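Local structure of sugar ABC transporter substrate-binding protein, BlMnBP1 (6I5R) at residues A[98-103]-A[323-328]; A[109-114]-A[132-137]; A[116-121]-A[336-341]. The protein binds mannobiose as the solute-binding protein of an ABC transporter that probably captures manno-oligosaccharides released from beta-mannan for uptake. All coordinates share one frame; numbering follows the deposited sequence.

Interaction 1: A[98-103]-A[323-328]; sequences WDIMMI and YGINKN
Ile100, Met101 and Met102 pair antiparallel with Ile325, Gly324 and Tyr323. Strand 100-102, already parallel to strand 38-44, gains the returning antiparallel strand characteristic of the sheet in type II periplasmic-binding-protein lobes. Among backbone bonds, Gly324 N donates to Met101 O (2.8 Å), Met101 N to Gly324 O (3.0 Å), and Asn326 N to Asp99 O. One side-chain bond joins the segments: Asn326 ND2 gives a nearly straight bond (167° at the hydrogen) to Trp98 O at 3.0 Å, with the acceptor in the amide plane, and also bonds Asn95 O. The amide stacks on the indole, their planes 7° apart. Asn326 CB sits over the face of the Trp98 six-membered ring, 3.4 Å from its centroid, while Met101 CE covers the opposite face. An alanine at Trp98 removes the indole; the Asn326 amide would probably lose its stacking surface, and a gap is likely to open beside Met101 CE. On the sheet face away from Met101, Ile100 CG1 packs 4.2 Å from Ile325 CG1. Met102 CE makes a CH-pi contact over the Tyr323 ring, 3.9 Å from its centroid, and Met102 SD, oblique to the ring, adds a Met-aromatic contact, 3.5 Å from Tyr323 CD1.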
loop_
_atom_site.group_PDB
_atom_site.type_symbol
_atom_site.label_atom_id
_atom_site.label_comp_id
_atom_site.label_asym_id
_atom_site.label_seq_id
_atom_site.Cartn_x
_atom_site.Cartn_y
_atom_site.Cartn_z
ATOM N N TRP A 98 5.361 18.760 13.031
ATOM C CA TRP A 98 5.737 18.026 11.834
ATOM C C TRP A 98 5.386 18.941 10.679
ATOM O O TRP A 98 4.521 19.800 10.806
ATOM C CB TRP A 98 5.003 16.677 11.721
ATOM C CG TRP A 98 3.527 16.840 11.712
ATOM C CD1 TRP A 98 2.708 17.012 12.798
ATOM C CD2 TRP A 98 2.670 16.867 10.560
ATOM N NE1 TRP A 98 1.400 17.148 12.386
ATOM C CE2 TRP A 98 1.354 17.077 11.020
ATOM C CE3 TRP A 98 2.892 16.738 9.192
ATOM C CZ2 TRP A 98 0.274 17.157 10.163
ATOM C CZ3 TRP A 98 1.810 16.812 8.338
ATOM C CH2 TRP A 98 0.516 17.021 8.831
ATOM N N ASP A 99 6.061 18.772 9.574
ATOM C CA ASP A 99 5.793 19.582 8.396
ATOM C C ASP A 99 5.286 18.766 7.227
ATOM O O ASP A 99 4.372 19.209 6.528
ATOM C CB ASP A 99 7.068 20.316 7.996
ATOM C CG ASP A 99 7.511 21.304 9.077
ATOM O OD1 ASP A 99 6.854 22.367 9.215
ATOM O OD2 ASP A 99 8.479 20.996 9.808
ATOM N N ILE A 100 5.873 17.598 7.011
ATOM C CA ILE A 100 5.393 16.607 6.054
ATOM C C ILE A 100 5.274 15.280 6.785
ATOM O O ILE A 100 6.192 14.903 7.514
ATOM C CB ILE A 100 6.360 16.414 4.875
ATOM C CG1 ILE A 100 6.576 17.681 4.084
ATOM C CG2 ILE A 100 5.850 15.276 3.947
ATOM C CD1 ILE A 100 7.872 17.611 3.317
ATOM N N MET A 101 4.175 14.553 6.550
ATOM C CA MET A 101 4.087 13.150 6.942
ATOM C C MET A 101 3.491 12.346 5.792
ATOM O O MET A 101 2.911 12.898 4.848
ATOM C CB MET A 101 3.240 12.927 8.207
ATOM C CG MET A 101 1.783 13.195 8.037
ATOM S SD MET A 101 0.748 12.471 9.337
ATOM C CE MET A 101 1.402 13.370 10.778
ATOM N N MET A 102 3.644 11.025 5.866
ATOM C CA MET A 102 2.890 10.157 4.969
ATOM C C MET A 102 1.494 10.021 5.578
ATOM O O MET A 102 1.349 9.673 6.758
ATOM C CB MET A 102 3.579 8.801 4.791
ATOM C CG MET A 102 5.048 8.902 4.461
ATOM S SD MET A 102 5.544 10.103 3.188
ATOM C CE MET A 102 4.875 9.383 1.670
ATOM N N ILE A 103 0.477 10.317 4.784
ATOM C CA ILE A 103 -0.889 10.402 5.274
ATOM C C ILE A 103 -1.340 9.052 5.822
ATOM O O ILE A 103 -1.289 8.034 5.112
ATOM C CB ILE A 103 -1.843 10.862 4.166
ATOM C CG1 ILE A 103 -1.442 12.251 3.697
ATOM C CG2 ILE A 103 -3.263 10.802 4.654
ATOM C CD1 ILE A 103 -2.071 12.688 2.424
ATOM N N TYR A 323 2.515 11.857 0.476
ATOM C CA TYR A 323 2.987 13.009 1.235
ATOM C C TYR A 323 1.865 14.005 1.500
ATOM O O TYR A 323 1.167 14.420 0.568
ATOM C CB TYR A 323 4.068 13.745 0.484
ATOM C CG TYR A 323 5.216 12.942 -0.034
ATOM C CD1 TYR A 323 6.260 12.578 0.800
ATOM C CD2 TYR A 323 5.266 12.557 -1.355
ATOM C CE1 TYR A 323 7.310 11.867 0.335
ATOM C CE2 TYR A 323 6.328 11.854 -1.843
ATOM C CZ TYR A 323 7.339 11.495 -0.997
ATOM O OH TYR A 323 8.388 10.805 -1.480
ATOM N N GLY A 324 1.720 14.413 2.762
ATOM C CA GLY A 324 0.821 15.488 3.120
ATOM C C GLY A 324 1.546 16.509 3.971
ATOM O O GLY A 324 2.468 16.181 4.717
ATOM N N ILE A 325 1.115 17.762 3.831
ATOM C CA ILE A 325 1.749 18.919 4.459
ATOM C C ILE A 325 0.815 19.485 5.521
ATOM O O ILE A 325 -0.387 19.655 5.285
ATOM C CB ILE A 325 2.101 20.005 3.423
ATOM C CG1 ILE A 325 3.118 19.455 2.419
ATOM C CG2 ILE A 325 2.681 21.231 4.089
ATOM C CD1 ILE A 325 3.265 20.262 1.180
ATOM N N ASN A 326 1.391 19.809 6.678
ATOM C CA ASN A 326 0.641 20.267 7.847
ATOM C C ASN A 326 0.061 21.666 7.609
ATOM O O ASN A 326 0.816 22.631 7.439
ATOM C CB ASN A 326 1.591 20.264 9.052
ATOM C CG ASN A 326 0.901 20.504 10.375
ATOM O OD1 ASN A 326 -0.271 20.825 10.434
ATOM N ND2 ASN A 326 1.667 20.369 11.464
ATOM N N LYS A 327 -1.246 21.796 7.625
ATOM C CA LYS A 327 -1.789 23.116 7.426
ATOM C C LYS A 327 -1.459 24.081 8.572
ATOM O O LYS A 327 -1.586 25.266 8.418
ATOM C CB LYS A 327 -3.295 23.058 7.262
ATOM C CG LYS A 327 -3.967 22.371 8.381
ATOM C CD LYS A 327 -3.979 23.223 9.599
ATOM C CE LYS A 327 -5.180 22.955 10.452
ATOM N NZ LYS A 327 -5.671 24.225 11.049
ATOM N N ASN A 328 -1.044 23.558 9.711
ATOM C CA ASN A 328 -0.794 24.426 10.861
ATOM C C ASN A 328 0.515 25.195 10.763
ATOM O O ASN A 328 0.750 26.109 11.563
ATOM C CB ASN A 328 -0.761 23.610 12.149
ATOM C CG ASN A 328 -2.099 23.020 12.506
ATOM O OD1 ASN A 328 -3.127 23.591 12.212
ATOM N ND2 ASN A 328 -2.084 21.894 13.198
#

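Interaction 2: A[109-114]-A[132-137]; sequences SEFSNY and DEKAYD. With ZN (zinc ion), chain F; ZN (zinc ion), chain J.
Tyr136 has CG anti to its backbone N (chi1 -164°), and its ring lies against Ser109. Ser109 in turn holds OG between its backbone N and carbonyl carbon (chi1 65°), pointed at a zinc ion. The backbone of Ser109 rests on the phenol: its CA stands 3.6 Å from the Tyr136 ring centroid, only 7° off the ring normal, a CH-pi contact over the ring centre. Ser109 CB reaches the hydroxyl end of the same face, 3.7 Å from Tyr136 CZ. Further along, Phe111 presses its ring against the backbone at Lys134 and Ala135. Phe111 CE2 lies 3.6 Å from Lys134 C, Ala135 N meets the ring edge near its plane, and Phe111 CZ touches the aliphatic chain of Lys134 at CD (4.0 Å). The contact is thus mainly van der Waals and CH-pi packing, setting the loop 109-114 on strand 135-136, which pairs antiparallel with strand 139-155. Beyond Tyr136, Asp137 chelates a second zinc ion through both carboxylate oxygens. Ser109 OG binds its own zinc ion at 2.3 Å, and a water also ligates it; Asp107, Asp390 and Asn394 contribute further oxygen ligands to this oxygen-rich zinc site, and Tyr136, which also touches Asp390, stands in its second shell.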
loop_
_atom_site.group_PDB
_atom_site.type_symbol
_atom_site.label_atom_id
_atom_site.label_comp_id
_atom_site.label_asym_id
_atom_site.label_seq_id
_atom_site.Cartn_x
_atom_site.Cartn_y
_atom_site.Cartn_z
ATOM N N SER A 109 -12.903 13.260 3.811
ATOM C CA SER A 109 -13.639 14.446 4.189
ATOM C C SER A 109 -12.947 15.235 5.296
ATOM O O SER A 109 -13.339 16.383 5.549
ATOM C CB SER A 109 -15.037 14.038 4.637
ATOM O OG SER A 109 -14.921 13.256 5.816
ATOM N N GLU A 110 -11.949 14.653 5.974
ATOM C CA GLU A 110 -11.220 15.364 7.009
ATOM C C GLU A 110 -9.866 15.875 6.533
ATOM O O GLU A 110 -9.152 16.514 7.315
ATOM C CB GLU A 110 -11.020 14.478 8.236
ATOM C CG GLU A 110 -12.244 14.350 9.122
ATOM C CD GLU A 110 -11.974 13.507 10.335
ATOM O OE1 GLU A 110 -12.903 12.800 10.781
ATOM O OE2 GLU A 110 -10.832 13.545 10.847
ATOM N N PHE A 111 -9.505 15.643 5.270
ATOM C CA PHE A 111 -8.212 16.107 4.782
ATOM C C PHE A 111 -8.031 17.595 5.035
ATOM O O PHE A 111 -6.970 18.043 5.474
ATOM C CB PHE A 111 -8.071 15.833 3.286
ATOM C CG PHE A 111 -7.769 14.390 2.939
ATOM C CD1 PHE A 111 -7.200 13.507 3.861
ATOM C CD2 PHE A 111 -8.057 13.915 1.661
ATOM C CE1 PHE A 111 -6.933 12.181 3.506
ATOM C CE2 PHE A 111 -7.797 12.590 1.311
ATOM C CZ PHE A 111 -7.222 11.739 2.223
ATOM N N SER A 112 -9.039 18.392 4.688
ATOM C CA SER A 112 -8.882 19.834 4.814
ATOM C C SER A 112 -8.714 20.275 6.258
ATOM O O SER A 112 -8.306 21.414 6.488
ATOM C CB SER A 112 -10.071 20.556 4.193
ATOM O OG SER A 112 -11.248 20.277 4.917
ATOM N N ASN A 113 -9.048 19.428 7.231
ATOM C CA ASN A 113 -8.814 19.782 8.629
ATOM C C ASN A 113 -7.363 19.614 9.044
ATOM O O ASN A 113 -7.000 20.020 10.154
ATOM C CB ASN A 113 -9.679 18.945 9.567
ATOM C CG ASN A 113 -11.131 19.273 9.427
ATOM O OD1 ASN A 113 -11.483 20.396 9.078
ATOM N ND2 ASN A 113 -11.990 18.310 9.697
ATOM N N TYR A 114 -6.536 19.060 8.189
ATOM C CA TYR A 114 -5.175 18.696 8.535
ATOM C C TYR A 114 -4.132 19.094 7.503
ATOM O O TYR A 114 -3.000 19.392 7.896
ATOM C CB TYR A 114 -5.079 17.168 8.740
ATOM C CG TYR A 114 -5.873 16.597 9.906
ATOM C CD1 TYR A 114 -5.574 16.967 11.211
ATOM C CD2 TYR A 114 -6.891 15.656 9.703
ATOM C CE1 TYR A 114 -6.258 16.434 12.280
ATOM C CE2 TYR A 114 -7.610 15.137 10.789
ATOM C CZ TYR A 114 -7.270 15.526 12.073
ATOM O OH TYR A 114 -7.960 15.008 13.158
ATOM N N ASP A 132 -6.399 11.998 -7.781
ATOM C CA ASP A 132 -7.678 11.954 -7.089
ATOM C C ASP A 132 -7.710 10.916 -5.984
ATOM O O ASP A 132 -8.774 10.689 -5.389
ATOM C CB ASP A 132 -8.806 11.684 -8.105
ATOM C CG ASP A 132 -8.712 10.315 -8.728
ATOM O OD1 ASP A 132 -7.814 9.540 -8.349
ATOM O OD2 ASP A 132 -9.533 9.987 -9.624
ATOM N N GLU A 133 -6.577 10.264 -5.710
ATOM C CA GLU A 133 -6.542 9.239 -4.673
ATOM C C GLU A 133 -6.666 9.866 -3.288
ATOM O O GLU A 133 -7.457 9.412 -2.454
ATOM C CB GLU A 133 -5.249 8.427 -4.817
ATOM C CG GLU A 133 -5.093 7.275 -3.873
ATOM C CD GLU A 133 -3.752 6.572 -4.073
ATOM O OE1 GLU A 133 -2.737 7.161 -3.676
ATOM O OE2 GLU A 133 -3.701 5.452 -4.626
ATOM N N LYS A 134 -5.896 10.920 -3.028
ATOM C CA LYS A 134 -5.990 11.658 -1.764
ATOM C C LYS A 134 -6.518 13.055 -2.062
ATOM O O LYS A 134 -5.789 14.036 -2.016
ATOM C CB LYS A 134 -4.646 11.715 -1.064
ATOM C CG LYS A 134 -3.969 10.369 -0.926
ATOM C CD LYS A 134 -4.625 9.514 0.141
ATOM C CE LYS A 134 -3.810 8.280 0.451
ATOM N NZ LYS A 134 -4.483 7.422 1.430
ATOM N N ALA A 135 -7.803 13.120 -2.400
ATOM C CA ALA A 135 -8.437 14.364 -2.787
ATOM C C ALA A 135 -9.834 14.429 -2.182
ATOM O O ALA A 135 -10.416 13.409 -1.775
ATOM C CB ALA A 135 -8.476 14.508 -4.316
ATOM N N TYR A 136 -10.363 15.651 -2.126
ATOM C CA TYR A 136 -11.697 15.845 -1.570
ATOM C C TYR A 136 -12.237 17.202 -1.992
ATOM O O TYR A 136 -11.483 18.179 -2.066
ATOM C CB TYR A 136 -11.716 15.774 -0.036
ATOM C CG TYR A 136 -13.123 15.593 0.447
ATOM C CD1 TYR A 136 -13.695 14.354 0.392
ATOM C CD2 TYR A 136 -13.876 16.645 0.912
ATOM C CE1 TYR A 136 -14.971 14.143 0.786
ATOM C CE2 TYR A 136 -15.183 16.447 1.319
ATOM C CZ TYR A 136 -15.717 15.182 1.237
ATOM O OH TYR A 136 -17.009 14.888 1.622
ATOM N N ASP A 137 -13.564 17.276 -2.167
ATOM C CA ASP A 137 -14.229 18.508 -2.624
ATOM C C ASP A 137 -13.360 19.198 -3.695
ATOM O O ASP A 137 -13.237 20.417 -3.713
ATOM C CB ASP A 137 -14.560 19.430 -1.414
ATOM C CG ASP A 137 -15.999 19.208 -0.857
ATOM O OD1 ASP A 137 -16.749 18.501 -1.483
ATOM O OD2 ASP A 137 -16.432 19.761 0.187
HETATM ZN ZN ZN F . -18.467 18.685 -0.420
HETATM ZN ZN ZN J . -16.245 11.339 5.653
HETATM O O HOH W 1 -18.165 11.641 6.530
#

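Interaction 3: A[116-121]-A[336-341]; sequences VPYGET and ASMIFV. With ZN (zinc ion), chain H.
Tyr118 and Met338 have the nearest CA atoms across the two segments, 7.8 Å apart, so side chains make most of the contact. Residues 116-121 run as an irregular chain with a weakly bonded strand at 119-120, and Glu120 takes the N-cap position of helix 121-124. Gly119 adopts a positive phi of 150°, at which a side chain would be jammed against the carbonyl oxygen of Tyr118. Residues 336-341 are regular helix, with Phe340 N bonded to Ala336 O and Val341 N to Ser337 O. From this helix Met338 reaches out with CG anti to the backbone N (chi1 -170°), then bends at chi3 (-52°), which swings CE round to Val116 CG1 (4.1 Å) and to Pro117 O (4.2 Å). The Met338 and Tyr118 side chains run alongside each other with opposed directions: Met338 CG lies at the ring edge, 4.0 Å from Tyr118 CD1. Its SD stands obliquely, 5.4 Å from the ring centroid, in a loose Met-aromatic contact. Such packing belongs to the helices flanking the central sheet in the alpha/beta lobes of the periplasmic-binding-protein fold; here helix 331-346 follows strand 314-325, whose Ile325 touches Val116, Tyr118 and Met338 alike. One turn on from Met338, Val341 meets the outer end of the tyrosine, the two side chains crossing at about a right angle. Val341 CG1 lies 4.0 Å from Tyr118 CE1, and CG2 is 3.8 Å from Tyr118 OH. That hydroxyl, buried among methyl groups, is hydrogen-bonded to Tyr323 O, which anchors the ring between strand and helix. Away from helix 331-346, Glu120 grips a zinc ion with both carboxylate oxygens, OE1 at 2.1 Å from the metal.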
loop_
_atom_site.group_PDB
_atom_site.type_symbol
_atom_site.label_atom_id
_atom_site.label_comp_id
_atom_site.label_asym_id
_atom_site.label_seq_id
_atom_site.Cartn_x
_atom_site.Cartn_y
_atom_site.Cartn_z
ATOM N N VAL A 116 -2.496 20.725 3.741
ATOM C CA VAL A 116 -2.482 21.803 2.745
ATOM C C VAL A 116 -2.939 21.250 1.401
ATOM O O VAL A 116 -2.388 20.246 0.935
ATOM C CB VAL A 116 -1.079 22.390 2.623
ATOM C CG1 VAL A 116 -1.056 23.498 1.554
ATOM C CG2 VAL A 116 -0.587 22.902 3.966
ATOM N N PRO A 117 -3.889 21.881 0.721
ATOM C CA PRO A 117 -4.205 21.440 -0.646
ATOM C C PRO A 117 -3.060 21.802 -1.581
ATOM O O PRO A 117 -2.545 22.920 -1.546
ATOM C CB PRO A 117 -5.500 22.203 -0.986
ATOM C CG PRO A 117 -5.492 23.402 -0.080
ATOM C CD PRO A 117 -4.708 23.031 1.158
ATOM N N TYR A 118 -2.617 20.818 -2.368
ATOM C CA TYR A 118 -1.602 21.053 -3.381
ATOM C C TYR A 118 -2.152 21.851 -4.552
ATOM O O TYR A 118 -1.373 22.480 -5.264
ATOM C CB TYR A 118 -1.048 19.728 -3.928
ATOM C CG TYR A 118 -0.171 18.993 -2.947
ATOM C CD1 TYR A 118 1.162 19.345 -2.768
ATOM C CD2 TYR A 118 -0.670 17.932 -2.211
ATOM C CE1 TYR A 118 1.964 18.665 -1.860
ATOM C CE2 TYR A 118 0.097 17.290 -1.291
ATOM C CZ TYR A 118 1.410 17.630 -1.121
ATOM O OH TYR A 118 2.149 16.933 -0.194
ATOM N N GLY A 119 -3.456 21.815 -4.775
ATOM C CA GLY A 119 -4.053 22.412 -5.958
ATOM C C GLY A 119 -5.317 21.676 -6.358
ATOM O O GLY A 119 -5.611 20.596 -5.870
ATOM N N GLU A 120 -6.089 22.310 -7.244
ATOM C CA GLU A 120 -7.269 21.659 -7.796
ATOM C C GLU A 120 -6.861 20.303 -8.343
ATOM O O GLU A 120 -5.852 20.189 -9.039
ATOM C CB GLU A 120 -7.884 22.460 -8.947
ATOM C CG GLU A 120 -8.996 23.448 -8.608
ATOM C CD GLU A 120 -9.633 24.012 -9.880
ATOM O OE1 GLU A 120 -10.116 23.261 -10.729
ATOM O OE2 GLU A 120 -9.634 25.226 -10.074
ATOM N N THR A 121 -7.680 19.282 -8.094
ATOM C CA THR A 121 -7.343 17.953 -8.598
ATOM C C THR A 121 -7.256 17.942 -10.126
ATOM O O THR A 121 -6.364 17.311 -10.712
ATOM C CB THR A 121 -8.366 16.932 -8.109
ATOM O OG1 THR A 121 -8.446 16.979 -6.681
ATOM C CG2 THR A 121 -7.973 15.531 -8.537
ATOM N N ALA A 336 8.348 25.482 1.720
ATOM C CA ALA A 336 9.524 24.625 1.756
ATOM C C ALA A 336 9.122 23.161 1.633
ATOM O O ALA A 336 9.754 22.393 0.909
ATOM C CB ALA A 336 10.310 24.843 3.041
ATOM N N SER A 337 8.048 22.777 2.317
ATOM C CA SER A 337 7.621 21.379 2.308
ATOM C C SER A 337 7.101 20.979 0.935
ATOM O O SER A 337 7.322 19.850 0.489
ATOM C CB SER A 337 6.542 21.160 3.369
ATOM O OG SER A 337 7.044 21.318 4.687
ATOM N N MET A 338 6.390 21.893 0.259
ATOM C CA MET A 338 5.823 21.570 -1.049
ATOM C C MET A 338 6.917 21.487 -2.106
ATOM O O MET A 338 6.837 20.663 -3.034
ATOM C CB MET A 338 4.754 22.600 -1.439
ATOM C CG MET A 338 3.959 22.196 -2.661
ATOM S SD MET A 338 2.548 23.283 -3.049
ATOM C CE MET A 338 1.629 23.375 -1.513
ATOM N N ILE A 339 7.955 22.314 -1.957
ATOM C CA ILE A 339 9.147 22.178 -2.791
ATOM C C ILE A 339 9.790 20.809 -2.597
ATOM O O ILE A 339 10.109 20.120 -3.567
ATOM C CB ILE A 339 10.135 23.315 -2.484
ATOM C CG1 ILE A 339 9.485 24.646 -2.863
ATOM C CG2 ILE A 339 11.449 23.094 -3.203
ATOM C CD1 ILE A 339 10.296 25.888 -2.494
ATOM N N PHE A 340 9.985 20.378 -1.342
ATOM C CA PHE A 340 10.597 19.074 -1.114
ATOM C C PHE A 340 9.731 17.939 -1.669
ATOM O O PHE A 340 10.250 16.980 -2.243
ATOM C CB PHE A 340 10.865 18.868 0.385
ATOM C CG PHE A 340 11.488 17.536 0.690
ATOM C CD1 PHE A 340 12.799 17.281 0.324
ATOM C CD2 PHE A 340 10.760 16.541 1.306
ATOM C CE1 PHE A 340 13.369 16.053 0.548
ATOM C CE2 PHE A 340 11.337 15.294 1.545
ATOM C CZ PHE A 340 12.643 15.063 1.173
ATOM N N VAL A 341 8.411 18.012 -1.492
ATOM C CA VAL A 341 7.554 16.972 -2.064
ATOM C C VAL A 341 7.685 16.955 -3.581
ATOM O O VAL A 341 7.790 15.896 -4.210
ATOM C CB VAL A 341 6.092 17.180 -1.630
ATOM C CG1 VAL A 341 5.163 16.291 -2.443
ATOM C CG2 VAL A 341 5.927 16.896 -0.159
HETATM ZN ZN ZN H . -10.855 24.782 -11.955
HETATM O O HOH W 2 -9.041 25.136 -12.949
HETATM O O HOH W 3 -10.468 26.401 -11.891
#

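In the fold
From the N terminus, 98-103 comes first and pairs with 323-328, so interaction 1 closes a loop of more than 200 residues. Interaction 2 lies wholly within that loop, a short closure from 109-114 to 132-137. Interaction 3 starts between those two segments, at 116-121, and ends at 336-341, past the far end of interaction 1; it therefore crosses both others. Strand 314-325 joins interactions 1 and 3: Ile325 O meets Val116 N, while Ser337 of helix 331-346 packs on Ile100. Tyr114 O meets Lys327 N between interactions 1 and 2, and Ala135 packs on Thr121 between 2 and 3, tying the sheet, helix 331-346 and the loop 109-114 together.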